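Local coordinates for putative esterase/lipase/thioesterase (Silicibacter sp., PDB 2PBL), which is a putative esterase, lipase or thioesterase of the alpha/beta-hydrolase fold that probably hydrolyses ester or thioester bonds, at residues A[111-116]-A[143-148]; A[139-144]-A[192-197]; A[72-77]-A[107-112]; A[152-157]-A[201-206]; A[43-48]-A[117-122]. All coordinates share one frame; numbering follows the deposited sequence.

Read from the N terminus, the chain illustrates how an alpha/beta hydrolase is laced together by overlapping loops. Contact 5 opens first, at 43-48, which runs out of the outermost strand 39-44, and closes at 117-122 on helix 109-126; contact 3, from 72-77 to 107-112, is nested within it and ends where that helix starts. Contact 1 leaves the same helix at 111-116, crosses contact 5, and closes at 143-148, which takes in the last part of helix 138-145. There contact 2 begins, running on to 192-197. Contact 4 opens at 152-157 inside that loop and closes beyond it at 201-206, so the two cross. Helix 109-126 thus serves contacts 1, 3 and 5.

Contact 1 (A[111-116]-A[143-148]); sequences EITQQI and VARMLD
Thr113 and Arg145 bring the two backbones to within 6.9 Å, measured CA to CA, and Ile116, a turn after Thr113, faces Met146, the residue after Arg145, with their CA atoms 7.8 Å apart. Thr113 turns its two branches to different tasks. With CG2 anti to the backbone N, the methyl is carried out to the guanidinium of Arg145 and meets it obliquely, Thr113 CG2 lying 3.8 Å from Arg145 NH2. Its OG1 bonds instead to the carboxylate of Glu194, the same group that takes Arg145 NE in a salt bridge. The arginine reaches this place by bending twice, at chi2 and chi3 (-69° and -70°). A second carboxylate grips it: Arg145 NH1 donates to Asp148 OD2 at 3.0 Å, with an N-H...O angle of 158°, in the guanidinium plane and on the anti lone pair of the acceptor. Two acidic partners on different nitrogens fix the rotation of the buried guanidinium and probably offset its charge. In the alpha/beta-hydrolase fold, helix 109-126 is the crossover before the central strand 131-136, and helix 138-145 follows the probable nucleophile elbow; these are the two helices joined here. The chain from Arg145 to Asp148 forms a type I turn. Met146, present as selenomethionine, curls into the groove between Thr113 and Ile116. Its CE rests 3.4 Å from Thr113 O, while Met146 SE touches Ile116 CG2 at 3.8 Å, the side chains crossing at about a right angle. Beyond them, Met146 also packs on Leu133 of strand 131-136, and Ile116 on Val69 of strand 64-69.

Contact 2 (A[139-144]-A[192-197]); sequences GGHLVA and IAESPV
His141 leaves helix 138-145 with CG anti to the backbone N (chi1 162°), which carries the imidazole from CB out to the turn after helix 188-193. At its root the ring meets Trp74 edge to face. Further out, CD2 borders the proline, His141 CD2 lying 3.6 Å from Pro196 CD in an oblique approach. The tip makes the polar bond: His141 NE2 donates to Glu194 O at 2.8 Å, with an N-H...O angle of 148°. The acceptor lies close to the ring plane and the donor in the carbonyl plane, a geometry that fixes the imidazole's rotation and satisfies a buried carbonyl just past the helix end. CE1, on the other flank of NE2, comes no nearer than 4.0 Å to Glu194 OE1, an oxygen turned to Arg145, and the carboxylate stands 63° to the ring. One turn along, Ala144 CB rests on Pro196 CG at 3.9 Å. Gly139, at the start of the same helix, belongs to a sequence consistent with a nucleophile elbow. Helix 138-145 thus has helix 109-126 beside it through His141 and Leu142, and strand 64-69 beneath Leu142 and Val143, while helix 217-230 packs on both sides of the contact, through Ala144 and Pro196.

Contact 3 (A[72-77]-A[107-112]); sequences GYWMAF and VRISEI
Trp74 offers one face of its indole to Ile109, whose CD1 sits 3.8 Å from the centroid of the six-membered ring and only 14° off its normal, a CH-pi contact. Ile109 CG1 lies by the five-membered ring, 3.9 Å from Trp74 CG, and CG2 comes near NE1, so the isoleucine is spread along the indole. His141 and Phe184 each meet the same indole in edge-to-face fashion. Ile112, one turn further along the helix, adds its CD1 obliquely, 3.7 Å from Trp74 CB. The nearly straight outer torsion of Ile109 (chi2 172°) is what projects its CD1 over the benzene half. Segment 72-77 is the loop after strand 64-69, and the His-Gly-Gly sequence ending at Gly72 is consistent with the oxyanion-hole loop of esterases with this fold. Tyr73 and Trp74 both take left-handed helical backbone angles there. Across the contact, helix 109-126 is just starting. Arg108 holds its N-cap position, and the Glu111 side chain accepts the N-H of this N-cap residue, Arg108 N lying 2.8 Å from Glu111 OE2. The N-H reaches that oxygen from above the carboxylate plane, 39° out of it, while Arg108 NH1 bonds to Lys185 O.

Contact 4 (A[152-157]-A[201-206]); sequences LPEAVG and NRYDAK
Tyr203 lays its ring flat beneath Gly157, whose CA stands almost exactly above the ring centre, 3.6 Å from the Tyr203 centroid and 6° off the normal. Because Gly157 carries no side chain, the backbone of the short helix 154-157 can sit flush on the aromatic face, a close CH-pi contact. Glu154 approaches differently: its carboxylate is nearly perpendicular to the ring, the planes 82° apart, and OE1 comes to the ring edge, 3.6 Å from Tyr203 CE1. The bend at chi2 of Glu154 turns the acid back to this position. At the far end of the ring, Tyr203 OH donates to Leu152 O at 2.7 Å, the donor tilted 35° from the carbonyl plane. Leu152 CB adds a looser touch to Tyr203 CE2 at 4.3 Å. Segment 152-157 leads toward strand 160-166 and segment 201-206 into strand 206-212, so the tyrosine ties together the approaches to two adjacent parallel strands of the hydrolase sheet. Its backbone also bonds to Leu147. Pro153 O, at the N-cap residue, accepts from both Val156 N and Gly157 N. The hydroxyl oxygen lies near Glu154 N, at an angle too poor for a bond, yet the positive end of the Glu154 N-H so close may polarise the phenol slightly, while the carboxylate at the electropositive ring edge should be mildly attractive.

Contact 5 (A[43-48]-A[117-122]); sequences LSYGEG and SQAVTA
Tyr45 takes the crowded position between its backbone N and carbonyl carbon (chi1 67°), and with chi2 at 81° the ring turns one face to Ala119. The methyl is the group that touches it: Ala119 CB stands 3.7 Å from the Tyr45 centroid, 16° off the ring normal and shifted toward the rim, a CH-pi contact whose nearest ring atom is Tyr45 CD2 at 3.6 Å. Gln118 comes in obliquely, Gln118 CB lying 3.8 Å from Tyr45 CD1. At the root of the tyrosine, Ala122 CB meets Tyr45 CB, also at 3.8 Å. Gln118, Ala119 and Ala122, neighbours on one side of the helix, together receive a single aromatic side chain, two of them small alanines that let ring and helix come close, with CA atoms of Tyr45 and Ala119 only 5.3 Å apart. The bent chain of Gln118 swings its amide toward the tyrosine backbone, where two waters lie between Gln118 OE1 and Tyr45 O, one of them bound only weakly to the amide. The phenol end goes elsewhere, Tyr45 OH bonding to Ser100 O. On the helix, Ser117 O accepts both Thr121 N and Thr121 OG1, the hydroxyl at 2.8 Å, the two reaching it from opposite faces of its plane. Tyr45 directly follows strand 39-44 and bonds through its backbone to His51, just before the antiparallel strand 52-56. Helix 109-126 therefore lies against this hairpin, Ala122 also touching Phe53 of the second strand, while Val120 and Thr121 pack on helix 154-157.

Contact 1 (A[111-116]-A[143-148])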
# COMPACT_ATOMS: atom_id res chain seq x y z
N GLU A 111 5.97 6.02 -12.88
CA GLU A 111 7.26 5.36 -12.64
C GLU A 111 7.25 4.63 -11.30
O GLU A 111 7.88 3.60 -11.13
CB GLU A 111 8.40 6.38 -12.60
CG GLU A 111 8.57 7.16 -13.86
CD GLU A 111 9.73 8.12 -13.75
OE1 GLU A 111 10.91 7.68 -13.87
OE2 GLU A 111 9.43 9.31 -13.53
N ILE A 112 6.56 5.20 -10.32
CA ILE A 112 6.45 4.53 -9.03
C ILE A 112 5.70 3.19 -9.17
O ILE A 112 6.06 2.15 -8.59
CB ILE A 112 5.74 5.42 -7.96
CG1 ILE A 112 6.52 6.73 -7.74
CG2 ILE A 112 5.68 4.63 -6.62
CD1 ILE A 112 5.89 7.69 -6.77
N THR A 113 4.64 3.23 -9.94
CA THR A 113 3.88 2.03 -10.27
C THR A 113 4.80 0.91 -10.85
O THR A 113 4.76 -0.27 -10.42
CB THR A 113 2.74 2.49 -11.23
OG1 THR A 113 1.78 3.19 -10.42
CG2 THR A 113 2.03 1.29 -11.82
N GLN A 114 5.70 1.33 -11.75
CA GLN A 114 6.64 0.40 -12.40
C GLN A 114 7.60 -0.15 -11.36
O GLN A 114 7.87 -1.33 -11.37
CB GLN A 114 7.33 1.06 -13.63
CG GLN A 114 6.40 1.42 -14.70
CD GLN A 114 5.74 0.23 -15.33
OE1 GLN A 114 6.39 -0.77 -15.60
NE2 GLN A 114 4.42 0.32 -15.57
N GLN A 115 8.06 0.69 -10.43
CA GLN A 115 8.92 0.25 -9.33
C GLN A 115 8.27 -0.76 -8.39
O GLN A 115 8.90 -1.75 -8.00
CB GLN A 115 9.41 1.45 -8.53
CG GLN A 115 10.43 2.27 -9.28
CD GLN A 115 10.93 3.55 -8.55
OE1 GLN A 115 10.79 3.70 -7.33
NE2 GLN A 115 11.56 4.45 -9.34
N ILE A 116 6.99 -0.54 -8.06
CA ILE A 116 6.25 -1.50 -7.23
C ILE A 116 6.16 -2.83 -7.96
O ILE A 116 6.34 -3.89 -7.35
CB ILE A 116 4.84 -0.97 -6.83
CG1 ILE A 116 4.98 0.34 -6.07
CG2 ILE A 116 4.12 -1.96 -5.96
CD1 ILE A 116 5.99 0.19 -4.90
N VAL A 143 -0.94 -0.93 -4.87
CA VAL A 143 -1.29 -2.35 -4.90
C VAL A 143 -2.45 -2.62 -5.86
O VAL A 143 -2.47 -3.66 -6.49
CB VAL A 143 -1.51 -3.01 -3.50
CG1 VAL A 143 -0.21 -3.06 -2.71
CG2 VAL A 143 -2.66 -2.37 -2.73
N ALA A 144 -3.37 -1.66 -6.03
CA ALA A 144 -4.46 -1.80 -6.99
C ALA A 144 -3.94 -1.90 -8.46
O ALA A 144 -4.40 -2.74 -9.22
CB ALA A 144 -5.41 -0.67 -6.85
N ARG A 145 -2.93 -1.14 -8.78
CA ARG A 145 -2.29 -1.15 -10.11
C ARG A 145 -1.59 -2.47 -10.42
O ARG A 145 -1.28 -2.75 -11.60
CB ARG A 145 -1.23 -0.05 -10.16
CG ARG A 145 -1.74 1.34 -9.93
CD ARG A 145 -2.59 1.78 -11.09
NE ARG A 145 -1.71 1.98 -12.27
CZ ARG A 145 -1.73 1.33 -13.44
NH1 ARG A 145 -2.59 0.36 -13.74
NH2 ARG A 145 -0.82 1.67 -14.34
N MSE A 146 -1.25 -3.24 -9.38
CA MSE A 146 -0.59 -4.54 -9.57
C MSE A 146 -1.49 -5.58 -10.20
O MSE A 146 -0.99 -6.61 -10.65
CB MSE A 146 -0.04 -5.05 -8.26
CG MSE A 146 1.06 -4.20 -7.62
SE MSE A 146 2.53 -3.90 -8.87
CE MSE A 146 1.98 -2.02 -9.53
N LEU A 147 -2.80 -5.33 -10.22
CA LEU A 147 -3.72 -6.26 -10.85
C LEU A 147 -3.81 -6.03 -12.37
O LEU A 147 -4.51 -6.77 -13.05
CB LEU A 147 -5.10 -6.19 -10.22
CG LEU A 147 -5.18 -6.76 -8.81
CD1 LEU A 147 -6.55 -6.52 -8.18
CD2 LEU A 147 -4.86 -8.27 -8.87
N ASP A 148 -3.12 -5.00 -12.86
CA ASP A 148 -3.07 -4.69 -14.28
C ASP A 148 -2.02 -5.61 -14.99
O ASP A 148 -0.83 -5.53 -14.71
CB ASP A 148 -2.68 -3.25 -14.44
CG ASP A 148 -2.82 -2.76 -15.87
OD1 ASP A 148 -2.89 -3.59 -16.81
OD2 ASP A 148 -2.85 -1.53 -16.04

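Contact 2 (A[139-144]-A[192-197])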
# COMPACT_ATOMS: atom_id res chain seq x y z
N GLY A 139 -0.16 3.87 -1.31
CA GLY A 139 0.18 2.43 -1.37
C GLY A 139 -0.99 1.59 -1.75
O GLY A 139 -0.84 0.50 -2.33
N GLY A 140 -2.19 2.06 -1.41
CA GLY A 140 -3.42 1.35 -1.75
C GLY A 140 -3.58 1.51 -3.25
O GLY A 140 -4.00 0.58 -3.95
N HIS A 141 -3.27 2.70 -3.74
CA HIS A 141 -3.25 2.95 -5.18
C HIS A 141 -2.28 2.00 -5.86
O HIS A 141 -2.61 1.30 -6.85
CB HIS A 141 -2.87 4.38 -5.46
CG HIS A 141 -2.41 4.60 -6.86
ND1 HIS A 141 -1.09 4.44 -7.22
CD2 HIS A 141 -3.08 4.92 -7.99
CE1 HIS A 141 -0.98 4.62 -8.52
NE2 HIS A 141 -2.17 4.93 -9.02
N LEU A 142 -1.09 1.91 -5.31
CA LEU A 142 -0.03 1.10 -5.94
C LEU A 142 -0.35 -0.41 -5.94
O LEU A 142 -0.09 -1.12 -6.92
CB LEU A 142 1.29 1.39 -5.25
CG LEU A 142 1.85 2.82 -5.43
CD1 LEU A 142 2.92 3.12 -4.39
CD2 LEU A 142 2.35 3.01 -6.91
N VAL A 143 -0.94 -0.93 -4.87
CA VAL A 143 -1.29 -2.35 -4.90
C VAL A 143 -2.45 -2.62 -5.86
O VAL A 143 -2.47 -3.66 -6.49
CB VAL A 143 -1.51 -3.01 -3.50
CG1 VAL A 143 -0.21 -3.06 -2.71
CG2 VAL A 143 -2.66 -2.37 -2.73
N ALA A 144 -3.37 -1.66 -6.03
CA ALA A 144 -4.46 -1.80 -6.99
C ALA A 144 -3.94 -1.90 -8.46
O ALA A 144 -4.40 -2.74 -9.22
CB ALA A 144 -5.41 -0.67 -6.85
N ILE A 192 -5.74 9.79 -15.48
CA ILE A 192 -6.60 8.71 -15.97
C ILE A 192 -5.81 7.44 -16.16
O ILE A 192 -6.19 6.39 -15.66
CB ILE A 192 -7.28 9.10 -17.33
CG1 ILE A 192 -8.27 10.23 -17.12
CG2 ILE A 192 -8.06 7.90 -17.97
CD1 ILE A 192 -8.53 11.01 -18.40
N ALA A 193 -4.70 7.52 -16.90
CA ALA A 193 -3.86 6.36 -17.14
C ALA A 193 -3.47 5.63 -15.84
O ALA A 193 -3.39 4.40 -15.81
CB ALA A 193 -2.60 6.78 -17.84
N GLU A 194 -3.22 6.40 -14.79
CA GLU A 194 -2.81 5.82 -13.50
C GLU A 194 -3.93 5.59 -12.47
O GLU A 194 -3.64 5.22 -11.34
CB GLU A 194 -1.68 6.62 -12.86
CG GLU A 194 -0.33 6.35 -13.55
CD GLU A 194 0.06 4.93 -13.48
OE1 GLU A 194 -0.14 4.34 -12.41
OE2 GLU A 194 0.51 4.34 -14.51
N SER A 195 -5.19 5.75 -12.89
CA SER A 195 -6.31 5.59 -12.01
C SER A 195 -6.85 4.16 -12.06
O SER A 195 -7.29 3.70 -13.09
CB SER A 195 -7.45 6.55 -12.37
OG SER A 195 -7.04 7.90 -12.26
N PRO A 196 -6.82 3.45 -10.94
CA PRO A 196 -7.39 2.12 -10.80
C PRO A 196 -8.85 2.00 -11.27
O PRO A 196 -9.23 0.98 -11.82
CB PRO A 196 -7.25 1.88 -9.29
CG PRO A 196 -6.05 2.60 -8.97
CD PRO A 196 -6.10 3.82 -9.70
N VAL A 197 -9.67 3.04 -11.10
CA VAL A 197 -11.05 2.95 -11.57
C VAL A 197 -11.12 2.76 -13.09
O VAL A 197 -12.11 2.22 -13.58
CB VAL A 197 -11.94 4.17 -11.19
CG1 VAL A 197 -12.07 4.29 -9.75
CG2 VAL A 197 -11.43 5.46 -11.83

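Contact 3 (A[72-77]-A[107-112])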
# COMPACT_ATOMS: atom_id res chain seq x y z
N GLY A 72 1.87 8.01 1.92
CA GLY A 72 2.55 9.30 1.99
C GLY A 72 2.42 10.16 0.73
O GLY A 72 3.28 11.03 0.49
N TYR A 73 1.35 9.91 -0.06
CA TYR A 73 0.99 10.63 -1.25
C TYR A 73 2.15 10.61 -2.24
O TYR A 73 2.45 11.61 -2.82
CB TYR A 73 0.56 12.08 -0.93
CG TYR A 73 -0.90 12.26 -0.48
CD1 TYR A 73 -1.94 12.05 -1.36
CD2 TYR A 73 -1.21 12.73 0.78
CE1 TYR A 73 -3.24 12.23 -0.99
CE2 TYR A 73 -2.52 12.92 1.17
CZ TYR A 73 -3.53 12.68 0.28
OH TYR A 73 -4.83 12.87 0.65
N TRP A 74 2.87 9.48 -2.31
CA TRP A 74 3.99 9.32 -3.25
C TRP A 74 5.10 10.38 -3.11
O TRP A 74 5.89 10.59 -4.04
CB TRP A 74 3.43 9.40 -4.68
CG TRP A 74 2.30 8.51 -5.05
CD1 TRP A 74 2.39 7.19 -5.43
CD2 TRP A 74 0.92 8.85 -5.15
NE1 TRP A 74 1.16 6.70 -5.74
CE2 TRP A 74 0.23 7.69 -5.56
CE3 TRP A 74 0.18 10.02 -4.91
CZ2 TRP A 74 -1.15 7.68 -5.75
CZ3 TRP A 74 -1.17 10.00 -5.11
CH2 TRP A 74 -1.83 8.85 -5.53
N MSE A 75 5.15 11.10 -1.97
CA MSE A 75 6.12 12.18 -1.77
C MSE A 75 6.85 12.16 -0.41
O MSE A 75 7.69 13.04 -0.14
CB MSE A 75 5.40 13.50 -1.99
CG MSE A 75 4.32 13.78 -1.00
SE MSE A 75 3.55 15.55 -1.34
CE MSE A 75 2.99 15.40 -2.97
N ALA A 76 6.56 11.17 0.44
CA ALA A 76 7.18 11.07 1.76
C ALA A 76 7.13 9.65 2.28
O ALA A 76 6.39 8.84 1.78
CB ALA A 76 6.48 12.02 2.77
N PHE A 77 7.93 9.42 3.32
CA PHE A 77 8.13 8.14 3.99
C PHE A 77 8.90 7.17 3.10
O PHE A 77 9.12 7.41 1.92
CB PHE A 77 6.81 7.53 4.51
CG PHE A 77 6.05 8.46 5.42
CD1 PHE A 77 6.32 8.49 6.78
CD2 PHE A 77 5.13 9.31 4.93
CE1 PHE A 77 5.62 9.35 7.64
CE2 PHE A 77 4.45 10.20 5.78
CZ PHE A 77 4.71 10.21 7.14
N VAL A 107 10.49 11.41 -9.44
CA VAL A 107 9.84 10.52 -10.40
C VAL A 107 8.36 10.87 -10.56
O VAL A 107 7.82 11.74 -9.84
CB VAL A 107 10.02 9.03 -9.99
CG1 VAL A 107 11.48 8.70 -9.93
CG2 VAL A 107 9.32 8.69 -8.67
N ARG A 108 7.70 10.23 -11.51
CA ARG A 108 6.29 10.42 -11.70
C ARG A 108 5.62 9.21 -11.04
O ARG A 108 6.26 8.16 -10.81
CB ARG A 108 5.91 10.47 -13.16
CG ARG A 108 6.46 11.67 -13.93
CD ARG A 108 6.11 11.56 -15.42
NE ARG A 108 4.66 11.57 -15.59
CZ ARG A 108 3.92 12.67 -15.63
NH1 ARG A 108 4.49 13.88 -15.53
NH2 ARG A 108 2.61 12.56 -15.76
N ILE A 109 4.34 9.38 -10.73
CA ILE A 109 3.56 8.30 -10.16
C ILE A 109 3.60 7.05 -11.06
O ILE A 109 3.70 5.92 -10.57
CB ILE A 109 2.10 8.74 -9.91
CG1 ILE A 109 2.04 9.73 -8.74
CG2 ILE A 109 1.19 7.52 -9.65
CD1 ILE A 109 0.68 10.36 -8.57
N SER A 110 3.49 7.25 -12.36
CA SER A 110 3.57 6.09 -13.28
C SER A 110 4.88 5.31 -13.16
O SER A 110 4.92 4.09 -13.38
CB SER A 110 3.34 6.50 -14.73
OG SER A 110 4.38 7.35 -15.20
N GLU A 111 5.97 6.02 -12.88
CA GLU A 111 7.26 5.36 -12.64
C GLU A 111 7.25 4.63 -11.30
O GLU A 111 7.88 3.60 -11.13
CB GLU A 111 8.40 6.38 -12.60
CG GLU A 111 8.57 7.16 -13.86
CD GLU A 111 9.73 8.12 -13.75
OE1 GLU A 111 10.91 7.68 -13.87
OE2 GLU A 111 9.43 9.31 -13.53
N ILE A 112 6.56 5.20 -10.32
CA ILE A 112 6.45 4.53 -9.03
C ILE A 112 5.70 3.19 -9.17
O ILE A 112 6.06 2.15 -8.59
CB ILE A 112 5.74 5.42 -7.96
CG1 ILE A 112 6.52 6.73 -7.74
CG2 ILE A 112 5.68 4.63 -6.62
CD1 ILE A 112 5.89 7.69 -6.77

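Contact 4 (A[152-157]-A[201-206])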
# COMPACT_ATOMS: atom_id res chain seq x y z
N LEU A 152 2.27 -5.87 -14.15
CA LEU A 152 2.96 -6.96 -13.43
C LEU A 152 3.04 -8.24 -14.32
O LEU A 152 2.09 -8.51 -15.01
CB LEU A 152 2.18 -7.24 -12.14
CG LEU A 152 2.81 -8.19 -11.13
CD1 LEU A 152 3.92 -7.50 -10.44
CD2 LEU A 152 1.75 -8.60 -10.13
N PRO A 153 4.18 -8.96 -14.34
CA PRO A 153 4.28 -10.16 -15.17
C PRO A 153 3.21 -11.20 -14.82
O PRO A 153 2.85 -11.31 -13.65
CB PRO A 153 5.69 -10.72 -14.86
CG PRO A 153 6.46 -9.56 -14.37
CD PRO A 153 5.45 -8.66 -13.67
N GLU A 154 2.71 -11.89 -15.84
CA GLU A 154 1.72 -12.98 -15.67
C GLU A 154 2.12 -13.97 -14.56
O GLU A 154 1.30 -14.38 -13.72
CB GLU A 154 1.62 -13.74 -17.00
CG GLU A 154 0.69 -14.93 -17.00
CD GLU A 154 -0.74 -14.51 -17.10
OE1 GLU A 154 -1.49 -14.64 -16.09
OE2 GLU A 154 -1.11 -14.03 -18.21
N ALA A 155 3.38 -14.39 -14.57
CA ALA A 155 3.87 -15.35 -13.59
C ALA A 155 3.69 -14.92 -12.12
O ALA A 155 3.59 -15.76 -11.20
CB ALA A 155 5.35 -15.66 -13.83
N VAL A 156 3.64 -13.62 -11.88
CA VAL A 156 3.42 -13.09 -10.52
C VAL A 156 1.93 -12.87 -10.33
O VAL A 156 1.33 -13.25 -9.34
CB VAL A 156 4.18 -11.74 -10.29
CG1 VAL A 156 4.19 -11.39 -8.80
CG2 VAL A 156 5.56 -11.87 -10.79
N GLY A 157 1.32 -12.20 -11.29
CA GLY A 157 -0.08 -11.95 -11.20
C GLY A 157 -0.88 -13.22 -10.98
O GLY A 157 -1.81 -13.21 -10.13
N ASN A 201 -8.91 -4.51 -17.29
CA ASN A 201 -8.38 -5.84 -17.29
C ASN A 201 -7.70 -6.04 -15.98
O ASN A 201 -6.84 -5.23 -15.63
CB ASN A 201 -7.39 -6.00 -18.43
CG ASN A 201 -8.01 -5.66 -19.76
OD1 ASN A 201 -7.53 -4.77 -20.48
ND2 ASN A 201 -9.13 -6.33 -20.07
N ARG A 202 -8.11 -7.06 -15.23
CA ARG A 202 -7.49 -7.31 -13.96
C ARG A 202 -7.22 -8.77 -13.72
O ARG A 202 -7.98 -9.61 -14.14
CB ARG A 202 -8.36 -6.76 -12.84
CG ARG A 202 -8.60 -5.27 -12.97
CD ARG A 202 -9.44 -4.73 -11.90
NE ARG A 202 -10.75 -5.36 -11.77
CZ ARG A 202 -11.85 -5.02 -12.44
NH1 ARG A 202 -11.84 -4.05 -13.34
NH2 ARG A 202 -12.98 -5.67 -12.19
N TYR A 203 -6.07 -9.07 -13.15
CA TYR A 203 -5.82 -10.41 -12.68
C TYR A 203 -6.94 -10.79 -11.72
O TYR A 203 -7.50 -9.94 -11.00
CB TYR A 203 -4.49 -10.51 -11.94
CG TYR A 203 -3.27 -10.44 -12.86
CD1 TYR A 203 -3.03 -11.45 -13.79
CD2 TYR A 203 -2.35 -9.40 -12.76
CE1 TYR A 203 -1.96 -11.40 -14.60
CE2 TYR A 203 -1.25 -9.36 -13.58
CZ TYR A 203 -1.06 -10.36 -14.50
OH TYR A 203 0.06 -10.34 -15.29
N ASP A 204 -7.24 -12.08 -11.71
CA ASP A 204 -8.25 -12.63 -10.86
C ASP A 204 -7.70 -12.63 -9.43
O ASP A 204 -6.62 -13.23 -9.14
CB ASP A 204 -8.58 -14.06 -11.28
CG ASP A 204 -9.22 -14.13 -12.67
OD1 ASP A 204 -8.49 -14.15 -13.67
OD2 ASP A 204 -10.45 -14.19 -12.72
N ALA A 205 -8.44 -11.99 -8.54
CA ALA A 205 -8.03 -11.87 -7.13
C ALA A 205 -9.20 -11.29 -6.37
O ALA A 205 -10.01 -10.58 -6.96
CB ALA A 205 -6.85 -10.99 -6.96
N LYS A 206 -9.33 -11.64 -5.08
CA LYS A 206 -10.41 -11.10 -4.28
C LYS A 206 -9.88 -9.75 -3.77
O LYS A 206 -8.85 -9.69 -3.05
CB LYS A 206 -10.75 -12.02 -3.12
CG LYS A 206 -12.08 -11.68 -2.41
CD LYS A 206 -12.34 -12.73 -1.30
CE LYS A 206 -13.76 -12.73 -0.67
NZ LYS A 206 -13.86 -13.88 0.38
O HOH W 1 -4.72 -14.24 -10.47

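Contact 5 (A[43-48]-A[117-122])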
# COMPACT_ATOMS: atom_id res chain seq x y z
N LEU A 43 17.01 -5.47 0.78
CA LEU A 43 17.22 -6.30 -0.37
C LEU A 43 16.93 -5.40 -1.57
O LEU A 43 16.03 -4.59 -1.52
CB LEU A 43 16.29 -7.49 -0.33
CG LEU A 43 16.47 -8.52 0.79
CD1 LEU A 43 15.53 -9.72 0.57
CD2 LEU A 43 17.93 -9.00 0.90
N SER A 44 17.71 -5.53 -2.64
CA SER A 44 17.52 -4.69 -3.82
C SER A 44 16.52 -5.25 -4.79
O SER A 44 16.45 -6.46 -5.00
CB SER A 44 18.84 -4.49 -4.60
OG SER A 44 19.63 -3.47 -4.02
N TYR A 45 15.71 -4.37 -5.36
CA TYR A 45 14.87 -4.77 -6.50
C TYR A 45 15.28 -3.95 -7.73
O TYR A 45 14.79 -4.18 -8.83
CB TYR A 45 13.36 -4.66 -6.22
CG TYR A 45 12.80 -3.25 -6.04
CD1 TYR A 45 12.51 -2.43 -7.14
CD2 TYR A 45 12.52 -2.75 -4.77
CE1 TYR A 45 12.00 -1.17 -6.98
CE2 TYR A 45 11.97 -1.49 -4.60
CZ TYR A 45 11.72 -0.70 -5.68
OH TYR A 45 11.19 0.54 -5.46
N GLY A 46 16.18 -3.01 -7.54
CA GLY A 46 16.62 -2.12 -8.60
C GLY A 46 17.95 -1.52 -8.22
O GLY A 46 18.48 -1.80 -7.15
N GLU A 47 18.48 -0.69 -9.10
CA GLU A 47 19.79 -0.08 -8.87
C GLU A 47 19.77 1.19 -8.03
O GLU A 47 20.78 1.57 -7.41
CB GLU A 47 20.46 0.21 -10.23
CG GLU A 47 20.83 -1.06 -11.02
CD GLU A 47 22.03 -1.85 -10.45
OE1 GLU A 47 23.02 -1.21 -10.03
OE2 GLU A 47 21.99 -3.10 -10.45
N GLY A 48 18.63 1.88 -8.00
CA GLY A 48 18.53 3.15 -7.27
C GLY A 48 18.65 2.98 -5.78
O GLY A 48 18.37 1.91 -5.24
N SER A 117 5.95 -2.79 -9.28
CA SER A 117 5.93 -4.00 -10.05
C SER A 117 7.28 -4.75 -9.94
O SER A 117 7.32 -5.96 -9.77
CB SER A 117 5.63 -3.73 -11.53
OG SER A 117 5.58 -4.97 -12.25
N GLN A 118 8.36 -4.02 -10.10
CA GLN A 118 9.68 -4.56 -9.95
C GLN A 118 9.90 -5.17 -8.55
O GLN A 118 10.48 -6.25 -8.41
CB GLN A 118 10.73 -3.49 -10.28
CG GLN A 118 10.77 -3.06 -11.74
CD GLN A 118 11.17 -4.21 -12.68
OE1 GLN A 118 12.15 -4.95 -12.43
NE2 GLN A 118 10.41 -4.37 -13.77
N ALA A 119 9.42 -4.47 -7.51
CA ALA A 119 9.55 -4.92 -6.13
C ALA A 119 8.78 -6.19 -5.83
O ALA A 119 9.34 -7.10 -5.25
CB ALA A 119 9.11 -3.81 -5.16
N VAL A 120 7.50 -6.24 -6.24
CA VAL A 120 6.64 -7.41 -6.01
C VAL A 120 7.28 -8.59 -6.72
O VAL A 120 7.41 -9.66 -6.12
CB VAL A 120 5.19 -7.16 -6.54
CG1 VAL A 120 4.34 -8.40 -6.49
CG2 VAL A 120 4.48 -5.98 -5.76
N THR A 121 7.73 -8.36 -7.96
CA THR A 121 8.39 -9.39 -8.77
C THR A 121 9.60 -9.98 -8.07
O THR A 121 9.71 -11.18 -8.00
CB THR A 121 8.78 -8.88 -10.17
OG1 THR A 121 7.57 -8.55 -10.87
CG2 THR A 121 9.55 -9.93 -10.97
N ALA A 122 10.48 -9.13 -7.53
CA ALA A 122 11.64 -9.57 -6.77
C ALA A 122 11.28 -10.31 -5.48
O ALA A 122 11.81 -11.39 -5.19
CB ALA A 122 12.52 -8.39 -6.46
O HOH W 2 14.49 -3.03 -11.30
O HOH W 3 14.50 -6.29 -10.40